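Pectinesterase (Aspergillus niger, PDB 5C1E) catalyses the hydrolysis of galacturonosyl methyl esters in pectin, releasing methanol, and is probably involved in maceration and soft-rotting of plant tissue. Local coordinates at residues Ser87-Ala92 / Tyr143-Thr148; Thr185-Glu190 / Gly196-Asp201; Ala227-Gln232 / Lys243-Met248; Ile176-Ala181 / Glu215-Gly220. All blocks are in the same frame, centred on the assembly; numbering follows the deposited sequence.

In the fold
All four contacts belong to one right-handed parallel beta-helix, and their chemistry follows their depth in it. Interactions 2 and 3 are buried and meet without a hydrogen bond across either pair of segments: in both, side chains turned into the helix interior touch through methyls and aromatic rings. They also share a sheet, strands 198-201 and 228-232 being neighbours. Interaction 4 is mixed, with an inward serine-valine pair and an exposed edge at A181 and E216; its strand 217-220 pairs with strand 182-187 of interaction 2. Interaction 1, where a loop lies over strand 142-146, is only partly buried, and it alone of the four is joined by a salt bridge.

Interaction 1. Residues Ser87-Ala92 / Tyr143-Thr148; sequences SLDKSA and YVKAGT
L88 and D89 reach from the loop after helix 82-85 to the CE2 side of the Y143 ring, while D89 goes on to meet K145. The close-packed part lies at the tyrosine. L88 CB sits 3.8 Å from Y143 CE2 and L88 CD1 comes within 4.0 Å of the same carbon, the leucine crossing the tyrosine at about a right angle. Q117 and D140 press on L88 as well, and F164 stacks on the Y143 ring. K145 leaves the strand with CG anti to its backbone N (chi1 177°); its CB lies above one face of that ring, and the extended chain carries the amine out to the carboxylate. There K145 NZ donates to D89 OD2 at 2.8 Å, on the syn side but 28° out of the carboxylate plane. This is the looser, more open side: D89 has a second deposited conformer, so the bridge is established for one of them only, and a glycerol hydroxyl makes a weak bond to the same oxygen. Behind the contact the loop is braced by its own bonds. S87 OG accepts from K90 N at 3.0 Å in an ST motif, and L88 O takes both S91 N and S91 OG. In the bridged conformer D89 OD1 has no hydrogen-bond partner; across the contact the carboxylate leans on K145 through OD2 alone, and the nearby positive charge would be expected to favour its ionised form.

Interaction 2. Residues Thr185-Glu190 / Gly196-Asp201; sequences TASSRE and GWYAID
With CG beside its backbone N (chi1 -68°), Y198 sends its ring across to S187, whose CB is brought to it by the direction of the backbone. S187 CB lies over one face, 4.1 Å from the Y198 ring centroid and 25° off the normal, a CH-pi contact offset toward the rim. T185 comes to the same ring at its edge, near the plane, with CG2 3.7 Å from Y198 CD2. T185 CG2 also meets I200 CD1 tip to tip, 4.0 Å away. Strands 185-187 and 198-201 belong to two different sheets of the parallel beta-helix and run at 154° to each other with their axes 10.1 Å apart, so these side chains span the interior of the solenoid. Their polar ends find partners nearby: Y198 OH bonds to G165 O and T185 OG1 to L219 O. S187 OG, set anti to the backbone N, is turned to R189 N and accepts from it at 3.1 Å, closing an ST turn where the strand gives way to a loop. Beyond that turn R189 runs out extended as far as NE, its CD 3.6 Å from G196 O, while its guanidinium bonds to D194 O through NE and to L226 O through NH2.

Interaction 3. Residues Ala227-Gln232 / Lys243-Met248; sequences ARVIYQ and KGWTTM. With SO4 (sulfate ion), chain E.
V229 and Y231 of strand 228-232 both meet the outer rim of the W245 indole, but R228, which comes first along the strand, leaves from the other side. A bend at chi3 (58°) turns its guanidinium to a sulfate ion, probably from the crystallisation liquor. The anion sits at the guanidinium edge with its sulfur in plane: R228 NH1 donates to SO4 O4 at 2.8 Å and R228 NH2 to SO4 O2 at 2.8 Å, both nearly straight. NH2 also bonds to G196 O, and W197 makes a cation-pi contact with the group. V229 then faces the helix interior. V229 CG1 lies near the indole plane, 3.8 Å from W245 CH2, so the methyl meets the edge of the six-membered ring. I230 points away from W245 and packs beside A199 and Y257, in the usual alternation of a strand. At Y231 the side chain returns inward, and W245 CH2 comes to the edge of its ring, 3.7 Å from Y231 CE1. The two rings meet obliquely, planes at 68° and centroids 5.7 Å apart. Segment 243-248 has no regular structure, yet it delivers W245 to the interior side of one of the last strands of the beta-helix, where Y256 stacks on the indole. Both aromatics have their polar atoms satisfied, Y231 OH by L219 O and W245 NE1 by E274 OE2. Across the contact itself only carbon meets carbon, so it depends on apolar packing, while the polar hold on the loop comes from other residues such as E274 and the charge of R228 is spent on the outer face.

Interaction 4. Residues Ile176-Ala181 / Glu215-Gly220; sequences IVSNGA and EEVYLG
S178 OG shares a hydrogen bond with Y162 OH and packs against V217. V217 CG1 comes within 3.5 Å of S178 OG and V217 CG2 within 3.8 Å, so both methyls face the hydroxyl from one side, with CG2 also 3.9 Å from S178 CB. With CG1 anti to the backbone N (chi1 177°) and CG2 beside it, both methyls of the valine are turned to the serine. G180 O adds a lighter touch, lying 4.0 Å from V217 CG2. Strand 175-178 and strand 217-220 belong to different sheets of the parallel beta-helix. The turn at N179-A181 carries the chain from the first of them into strand 182-187, the sheet neighbour of 217-220, and I184 of that strand packs against both S178 and V217. N179 points away from this junction and gives its ND2 to G137 O. On the outer side the contact becomes looser. Here A181 CB rests 3.6 Å from E216 O and 3.9 Å from E216 OE1, the glutamate chain running extended beyond CG alongside the alanine; both residues are exposed, and no hydrogen bond crosses between the segments. Past V217 the chain turns a corner at L219, whose carbonyl oxygen faces the interior of the beta-helix.

Interaction 1. Residues Ser87-Ala92 / Tyr143-Thr148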
# COMPACT_ATOMS: atom_id res chain seq x y z
N SER A 87 -13.46 11.80 8.22
CA SER A 87 -13.09 11.55 6.82
C SER A 87 -12.21 10.32 6.72
O SER A 87 -11.71 9.83 7.74
CB SER A 87 -12.33 12.74 6.24
OG SER A 87 -11.02 12.81 6.78
N LEU A 88 -12.02 9.82 5.50
CA LEU A 88 -11.06 8.74 5.28
C LEU A 88 -9.66 9.09 5.76
O LEU A 88 -9.04 8.32 6.49
CB LEU A 88 -10.98 8.37 3.80
CG LEU A 88 -12.24 7.70 3.26
CD1 LEU A 88 -12.19 7.71 1.73
CD2 LEU A 88 -12.38 6.29 3.81
N ASP A 89 -9.16 10.27 5.36
CA ASP A 89 -7.82 10.73 5.75
C ASP A 89 -7.65 10.84 7.25
O ASP A 89 -6.60 10.48 7.78
CB ASP A 89 -7.49 12.08 5.11
CG ASP A 89 -7.11 11.95 3.66
OD1 ASP A 89 -7.13 10.82 3.15
OD2 ASP A 89 -6.84 12.99 3.02
N LYS A 90 -8.68 11.33 7.94
CA LYS A 90 -8.63 11.49 9.40
C LYS A 90 -8.69 10.18 10.15
O LYS A 90 -8.34 10.16 11.32
CB LYS A 90 -9.75 12.42 9.90
CG LYS A 90 -9.54 13.87 9.56
CD LYS A 90 -10.68 14.76 10.01
CE LYS A 90 -10.43 16.19 9.57
NZ LYS A 90 -11.54 17.11 9.94
N SER A 91 -9.13 9.10 9.49
CA SER A 91 -9.15 7.77 10.09
C SER A 91 -7.79 7.06 10.00
O SER A 91 -7.61 6.02 10.62
CB SER A 91 -10.21 6.89 9.42
OG SER A 91 -9.77 6.36 8.17
N ALA A 92 -6.87 7.62 9.23
CA ALA A 92 -5.62 6.92 8.91
C ALA A 92 -4.69 6.90 10.10
O ALA A 92 -4.53 7.90 10.78
CB ALA A 92 -4.92 7.58 7.73
N TYR A 143 -4.93 3.51 1.43
CA TYR A 143 -5.51 4.57 0.64
C TYR A 143 -4.41 5.14 -0.20
O TYR A 143 -3.67 6.00 0.26
CB TYR A 143 -6.11 5.62 1.55
CG TYR A 143 -7.00 6.67 0.91
CD1 TYR A 143 -7.37 6.63 -0.44
CD2 TYR A 143 -7.50 7.70 1.68
CE1 TYR A 143 -8.20 7.60 -0.99
CE2 TYR A 143 -8.34 8.67 1.14
CZ TYR A 143 -8.69 8.61 -0.19
OH TYR A 143 -9.53 9.60 -0.71
N VAL A 144 -4.26 4.61 -1.42
CA VAL A 144 -3.30 5.15 -2.37
C VAL A 144 -3.99 6.33 -3.08
O VAL A 144 -4.45 6.23 -4.21
CB VAL A 144 -2.74 4.07 -3.32
CG1 VAL A 144 -1.95 3.05 -2.50
CG2 VAL A 144 -3.82 3.35 -4.12
N LYS A 145 -4.10 7.43 -2.35
CA LYS A 145 -5.04 8.48 -2.70
C LYS A 145 -4.63 9.24 -3.95
O LYS A 145 -5.45 9.47 -4.85
CB LYS A 145 -5.19 9.46 -1.52
CG LYS A 145 -6.09 10.64 -1.83
CD LYS A 145 -6.29 11.50 -0.59
CE LYS A 145 -7.43 12.48 -0.82
NZ LYS A 145 -7.53 13.43 0.31
N ALA A 146 -3.37 9.65 -3.99
CA ALA A 146 -2.85 10.39 -5.13
C ALA A 146 -1.33 10.34 -5.16
O ALA A 146 -0.68 10.08 -4.14
CB ALA A 146 -3.30 11.84 -5.08
N GLY A 147 -0.78 10.65 -6.33
CA GLY A 147 0.66 10.70 -6.54
C GLY A 147 1.29 9.38 -6.97
O GLY A 147 0.64 8.33 -6.96
N THR A 148 2.56 9.46 -7.34
CA THR A 148 3.31 8.30 -7.80
C THR A 148 3.85 7.56 -6.58
O THR A 148 4.41 8.18 -5.67
CB THR A 148 4.43 8.69 -8.75
OG1 THR A 148 5.22 9.73 -8.16
CG2 THR A 148 3.84 9.19 -10.06

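Interaction 2. Residues Thr185-Glu190 / Gly196-Asp201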
# COMPACT_ATOMS: atom_id res chain seq x y z
N THR A 185 -8.90 -4.12 -5.22
CA THR A 185 -8.65 -2.73 -5.65
C THR A 185 -9.94 -1.95 -5.87
O THR A 185 -10.94 -2.49 -6.32
CB THR A 185 -7.79 -2.64 -6.94
OG1 THR A 185 -8.48 -3.20 -8.08
CG2 THR A 185 -6.46 -3.31 -6.74
N ALA A 186 -9.88 -0.65 -5.59
CA ALA A 186 -10.96 0.25 -5.91
C ALA A 186 -10.39 1.59 -6.39
O ALA A 186 -10.31 2.57 -5.64
CB ALA A 186 -11.88 0.42 -4.70
N SER A 187 -9.99 1.62 -7.65
CA SER A 187 -9.39 2.81 -8.23
C SER A 187 -10.44 3.87 -8.49
O SER A 187 -11.53 3.57 -8.98
CB SER A 187 -8.66 2.50 -9.53
OG SER A 187 -8.36 3.69 -10.25
N SER A 188 -10.08 5.12 -8.18
CA SER A 188 -10.94 6.28 -8.42
C SER A 188 -10.48 7.11 -9.63
O SER A 188 -10.87 8.28 -9.78
CB SER A 188 -11.01 7.15 -7.16
OG SER A 188 -9.70 7.46 -6.71
N ARG A 189 -9.72 6.50 -10.55
CA ARG A 189 -9.43 7.16 -11.81
C ARG A 189 -10.76 7.49 -12.51
O ARG A 189 -11.63 6.63 -12.65
CB ARG A 189 -8.55 6.28 -12.70
CG ARG A 189 -8.21 6.90 -14.04
CD ARG A 189 -7.12 6.12 -14.78
NE ARG A 189 -6.83 6.71 -16.09
CZ ARG A 189 -7.42 6.38 -17.24
NH1 ARG A 189 -7.07 7.01 -18.35
NH2 ARG A 189 -8.36 5.44 -17.32
N GLU A 190 -10.91 8.74 -12.95
CA GLU A 190 -12.21 9.20 -13.43
C GLU A 190 -12.23 10.06 -14.71
O GLU A 190 -13.30 10.39 -15.17
CB GLU A 190 -12.95 9.93 -12.30
CG GLU A 190 -12.45 11.31 -11.97
CD GLU A 190 -13.07 11.90 -10.69
OE1 GLU A 190 -12.83 13.10 -10.43
OE2 GLU A 190 -13.78 11.19 -9.96
N GLY A 196 -2.67 7.79 -14.80
CA GLY A 196 -2.36 6.81 -13.78
C GLY A 196 -2.79 5.38 -14.04
O GLY A 196 -3.71 5.12 -14.82
N TRP A 197 -2.08 4.46 -13.40
CA TRP A 197 -2.38 3.03 -13.39
C TRP A 197 -2.18 2.52 -11.97
O TRP A 197 -1.34 3.05 -11.23
CB TRP A 197 -1.40 2.21 -14.24
CG TRP A 197 -1.44 2.40 -15.72
CD1 TRP A 197 -1.08 3.53 -16.43
CD2 TRP A 197 -1.81 1.42 -16.70
NE1 TRP A 197 -1.24 3.31 -17.78
CE2 TRP A 197 -1.69 2.02 -17.97
CE3 TRP A 197 -2.26 0.09 -16.62
CZ2 TRP A 197 -2.01 1.33 -19.14
CZ3 TRP A 197 -2.55 -0.59 -17.79
CH2 TRP A 197 -2.44 0.03 -19.03
N TYR A 198 -2.90 1.46 -11.62
CA TYR A 198 -2.38 0.49 -10.65
C TYR A 198 -1.74 -0.64 -11.46
O TYR A 198 -2.38 -1.23 -12.35
CB TYR A 198 -3.46 -0.20 -9.83
CG TYR A 198 -4.26 0.62 -8.82
CD1 TYR A 198 -4.38 2.01 -8.89
CD2 TYR A 198 -4.97 -0.05 -7.82
CE1 TYR A 198 -5.13 2.72 -7.96
CE2 TYR A 198 -5.73 0.63 -6.90
CZ TYR A 198 -5.82 2.00 -6.97
OH TYR A 198 -6.59 2.62 -6.05
N ALA A 199 -0.52 -0.99 -11.08
CA ALA A 199 0.14 -2.17 -11.62
C ALA A 199 0.51 -3.08 -10.47
O ALA A 199 1.27 -2.69 -9.58
CB ALA A 199 1.37 -1.79 -12.43
N ILE A 200 -0.02 -4.31 -10.49
CA ILE A 200 0.33 -5.32 -9.49
C ILE A 200 1.21 -6.36 -10.19
O ILE A 200 0.73 -7.10 -11.05
CB ILE A 200 -0.94 -5.92 -8.87
CG1 ILE A 200 -1.62 -4.81 -8.06
CG2 ILE A 200 -0.61 -7.11 -7.99
CD1 ILE A 200 -3.07 -5.05 -7.80
N ASP A 201 2.50 -6.34 -9.86
CA ASP A 201 3.52 -7.05 -10.64
C ASP A 201 4.33 -8.02 -9.80
O ASP A 201 4.91 -7.66 -8.78
CB ASP A 201 4.48 -6.04 -11.28
CG ASP A 201 5.56 -6.72 -12.11
OD1 ASP A 201 5.30 -7.03 -13.29
OD2 ASP A 201 6.67 -6.90 -11.60

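Interaction 3. Residues Ala227-Gln232 / Lys243-Met248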
# COMPACT_ATOMS: atom_id res chain seq x y z
N ALA A 227 -11.44 3.59 -13.63
CA ALA A 227 -10.53 2.76 -12.87
C ALA A 227 -9.62 1.97 -13.82
O ALA A 227 -10.12 1.31 -14.72
CB ALA A 227 -11.33 1.78 -12.04
N ARG A 228 -8.31 2.02 -13.59
CA ARG A 228 -7.36 1.26 -14.40
C ARG A 228 -6.39 0.44 -13.57
O ARG A 228 -5.57 0.99 -12.82
CB ARG A 228 -6.56 2.19 -15.31
CG ARG A 228 -5.59 1.44 -16.22
CD ARG A 228 -5.24 2.25 -17.46
NE ARG A 228 -4.65 3.53 -17.12
CZ ARG A 228 -4.39 4.48 -18.02
NH1 ARG A 228 -4.66 4.27 -19.30
NH2 ARG A 228 -3.86 5.63 -17.64
N VAL A 229 -6.49 -0.88 -13.72
CA VAL A 229 -5.70 -1.80 -12.92
C VAL A 229 -5.23 -2.97 -13.78
O VAL A 229 -6.03 -3.52 -14.55
CB VAL A 229 -6.54 -2.37 -11.77
CG1 VAL A 229 -5.72 -3.31 -10.91
CG2 VAL A 229 -7.15 -1.24 -10.92
N ILE A 230 -3.95 -3.33 -13.64
CA ILE A 230 -3.39 -4.53 -14.27
C ILE A 230 -2.74 -5.43 -13.23
O ILE A 230 -1.96 -4.96 -12.39
CB ILE A 230 -2.40 -4.21 -15.43
CG1 ILE A 230 -1.88 -5.52 -16.05
CG2 ILE A 230 -1.25 -3.33 -14.98
CD1 ILE A 230 -1.25 -5.32 -17.41
N TYR A 231 -3.08 -6.73 -13.26
CA TYR A 231 -2.37 -7.74 -12.50
C TYR A 231 -1.53 -8.53 -13.50
O TYR A 231 -2.08 -9.12 -14.44
CB TYR A 231 -3.33 -8.70 -11.80
CG TYR A 231 -4.06 -8.18 -10.57
CD1 TYR A 231 -5.13 -7.30 -10.69
CD2 TYR A 231 -3.75 -8.65 -9.30
CE1 TYR A 231 -5.82 -6.85 -9.57
CE2 TYR A 231 -4.44 -8.22 -8.17
CZ TYR A 231 -5.47 -7.30 -8.31
OH TYR A 231 -6.19 -6.86 -7.20
N GLN A 232 -0.22 -8.50 -13.32
CA GLN A 232 0.70 -9.11 -14.29
C GLN A 232 1.79 -9.92 -13.60
O GLN A 232 2.27 -9.56 -12.51
CB GLN A 232 1.33 -8.02 -15.18
CG GLN A 232 2.01 -6.90 -14.43
CD GLN A 232 2.54 -5.81 -15.34
OE1 GLN A 232 1.91 -5.46 -16.33
NE2 GLN A 232 3.65 -5.22 -14.98
N LYS A 243 -15.28 -14.56 -12.38
CA LYS A 243 -15.55 -13.30 -13.09
C LYS A 243 -14.40 -12.28 -12.98
O LYS A 243 -14.30 -11.36 -13.79
CB LYS A 243 -16.88 -12.70 -12.64
CG LYS A 243 -18.07 -13.62 -12.87
CD LYS A 243 -19.41 -12.97 -12.56
CE LYS A 243 -19.54 -12.46 -11.12
NZ LYS A 243 -19.52 -13.53 -10.09
N GLY A 244 -13.56 -12.44 -11.95
CA GLY A 244 -12.37 -11.63 -11.76
C GLY A 244 -12.65 -10.26 -11.17
O GLY A 244 -12.04 -9.86 -10.16
N TRP A 245 -13.53 -9.51 -11.81
CA TRP A 245 -13.84 -8.15 -11.41
C TRP A 245 -15.33 -8.00 -11.11
O TRP A 245 -16.15 -8.77 -11.63
CB TRP A 245 -13.41 -7.19 -12.50
CG TRP A 245 -12.00 -7.40 -12.99
CD1 TRP A 245 -11.59 -8.28 -13.95
CD2 TRP A 245 -10.82 -6.73 -12.53
NE1 TRP A 245 -10.23 -8.19 -14.13
CE2 TRP A 245 -9.73 -7.26 -13.25
CE3 TRP A 245 -10.57 -5.75 -11.58
CZ2 TRP A 245 -8.43 -6.80 -13.08
CZ3 TRP A 245 -9.29 -5.32 -11.39
CH2 TRP A 245 -8.23 -5.83 -12.14
N THR A 246 -15.68 -7.01 -10.29
CA THR A 246 -17.09 -6.76 -9.98
C THR A 246 -17.41 -5.26 -10.14
O THR A 246 -16.57 -4.46 -10.56
CB THR A 246 -17.48 -7.33 -8.59
OG1 THR A 246 -18.91 -7.33 -8.44
CG2 THR A 246 -16.84 -6.55 -7.45
N THR A 247 -18.65 -4.90 -9.81
CA THR A 247 -19.17 -3.57 -10.10
C THR A 247 -19.19 -2.65 -8.89
O THR A 247 -19.16 -3.12 -7.72
CB THR A 247 -20.60 -3.69 -10.60
OG1 THR A 247 -21.36 -4.33 -9.56
CG2 THR A 247 -20.66 -4.52 -11.88
N MET A 248 -19.23 -1.35 -9.16
CA MET A 248 -19.38 -0.34 -8.11
C MET A 248 -19.96 0.94 -8.74
O MET A 248 -21.16 1.13 -8.68
CB MET A 248 -18.07 -0.08 -7.36
CG MET A 248 -18.25 0.78 -6.11
SD MET A 248 -16.70 1.02 -5.20
CE MET A 248 -17.30 1.74 -3.67
S SO4 E . -3.36 7.05 -21.01
O1 SO4 E . -2.40 6.08 -21.58
O2 SO4 E . -2.96 7.42 -19.63
O3 SO4 E . -3.39 8.27 -21.85
O4 SO4 E . -4.71 6.44 -21.03

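Interaction 4. Residues Ile176-Ala181 / Glu215-Gly220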
# COMPACT_ATOMS: atom_id res chain seq x y z
N ILE A 176 -0.35 -9.84 -1.16
CA ILE A 176 -1.61 -9.17 -1.05
C ILE A 176 -2.58 -10.20 -0.48
O ILE A 176 -2.87 -11.22 -1.12
CB ILE A 176 -2.03 -8.60 -2.41
CG1 ILE A 176 -1.05 -7.50 -2.83
CG2 ILE A 176 -3.47 -8.11 -2.40
CD1 ILE A 176 -1.17 -7.06 -4.27
N VAL A 177 -3.03 -9.94 0.74
CA VAL A 177 -3.64 -10.95 1.61
C VAL A 177 -5.07 -10.55 1.97
O VAL A 177 -5.27 -9.58 2.67
CB VAL A 177 -2.82 -11.13 2.90
CG1 VAL A 177 -3.39 -12.25 3.76
CG2 VAL A 177 -1.35 -11.40 2.56
N SER A 178 -6.05 -11.31 1.49
CA SER A 178 -7.45 -11.03 1.81
C SER A 178 -7.88 -11.73 3.11
O SER A 178 -7.70 -12.95 3.25
CB SER A 178 -8.40 -11.47 0.67
OG SER A 178 -8.42 -10.55 -0.41
N ASN A 179 -8.46 -10.97 4.04
CA ASN A 179 -8.98 -11.52 5.31
C ASN A 179 -10.51 -11.52 5.39
O ASN A 179 -11.09 -11.68 6.47
CB ASN A 179 -8.38 -10.81 6.54
CG ASN A 179 -8.61 -9.32 6.53
OD1 ASN A 179 -9.30 -8.80 5.65
ND2 ASN A 179 -8.04 -8.62 7.50
N GLY A 180 -11.15 -11.35 4.24
CA GLY A 180 -12.61 -11.34 4.13
C GLY A 180 -13.00 -11.23 2.67
O GLY A 180 -12.16 -10.97 1.82
N ALA A 181 -14.28 -11.44 2.38
CA ALA A 181 -14.78 -11.36 1.02
C ALA A 181 -14.90 -9.89 0.56
O ALA A 181 -15.31 -9.00 1.34
CB ALA A 181 -16.14 -12.04 0.94
N GLU A 215 -13.14 -18.42 -4.25
CA GLU A 215 -14.00 -17.71 -5.21
C GLU A 215 -14.82 -16.55 -4.62
O GLU A 215 -15.80 -16.14 -5.22
CB GLU A 215 -14.91 -18.70 -5.96
CG GLU A 215 -14.09 -19.70 -6.76
CD GLU A 215 -14.89 -20.55 -7.73
OE1 GLU A 215 -16.12 -20.44 -7.78
OE2 GLU A 215 -14.26 -21.31 -8.48
N GLU A 216 -14.39 -15.99 -3.49
CA GLU A 216 -15.12 -14.89 -2.86
C GLU A 216 -14.41 -13.54 -2.97
O GLU A 216 -14.87 -12.55 -2.39
CB GLU A 216 -15.37 -15.19 -1.39
CG GLU A 216 -16.15 -16.47 -1.17
CD GLU A 216 -16.61 -16.66 0.26
OE1 GLU A 216 -16.15 -15.94 1.17
OE2 GLU A 216 -17.46 -17.55 0.46
N VAL A 217 -13.29 -13.49 -3.68
CA VAL A 217 -12.50 -12.27 -3.76
C VAL A 217 -12.45 -11.82 -5.22
O VAL A 217 -12.32 -12.63 -6.14
CB VAL A 217 -11.08 -12.46 -3.14
CG1 VAL A 217 -10.23 -11.21 -3.30
CG2 VAL A 217 -11.19 -12.79 -1.66
N TYR A 218 -12.55 -10.51 -5.42
CA TYR A 218 -12.42 -9.93 -6.74
C TYR A 218 -11.15 -9.11 -6.85
O TYR A 218 -10.67 -8.54 -5.87
CB TYR A 218 -13.63 -9.04 -7.04
CG TYR A 218 -14.94 -9.81 -7.12
CD1 TYR A 218 -15.35 -10.40 -8.30
CD2 TYR A 218 -15.74 -9.95 -6.00
CE1 TYR A 218 -16.54 -11.12 -8.38
CE2 TYR A 218 -16.94 -10.65 -6.06
CZ TYR A 218 -17.33 -11.23 -7.25
OH TYR A 218 -18.52 -11.93 -7.29
N LEU A 219 -10.59 -9.09 -8.04
CA LEU A 219 -9.37 -8.36 -8.31
C LEU A 219 -9.62 -6.85 -8.12
O LEU A 219 -8.73 -6.09 -7.71
CB LEU A 219 -8.91 -8.65 -9.74
CG LEU A 219 -8.49 -10.10 -10.02
CD1 LEU A 219 -8.34 -10.29 -11.53
CD2 LEU A 219 -7.21 -10.47 -9.29
N GLY A 220 -10.85 -6.44 -8.38
CA GLY A 220 -11.21 -5.06 -8.18
C GLY A 220 -12.63 -4.72 -8.56
O GLY A 220 -13.37 -5.54 -9.13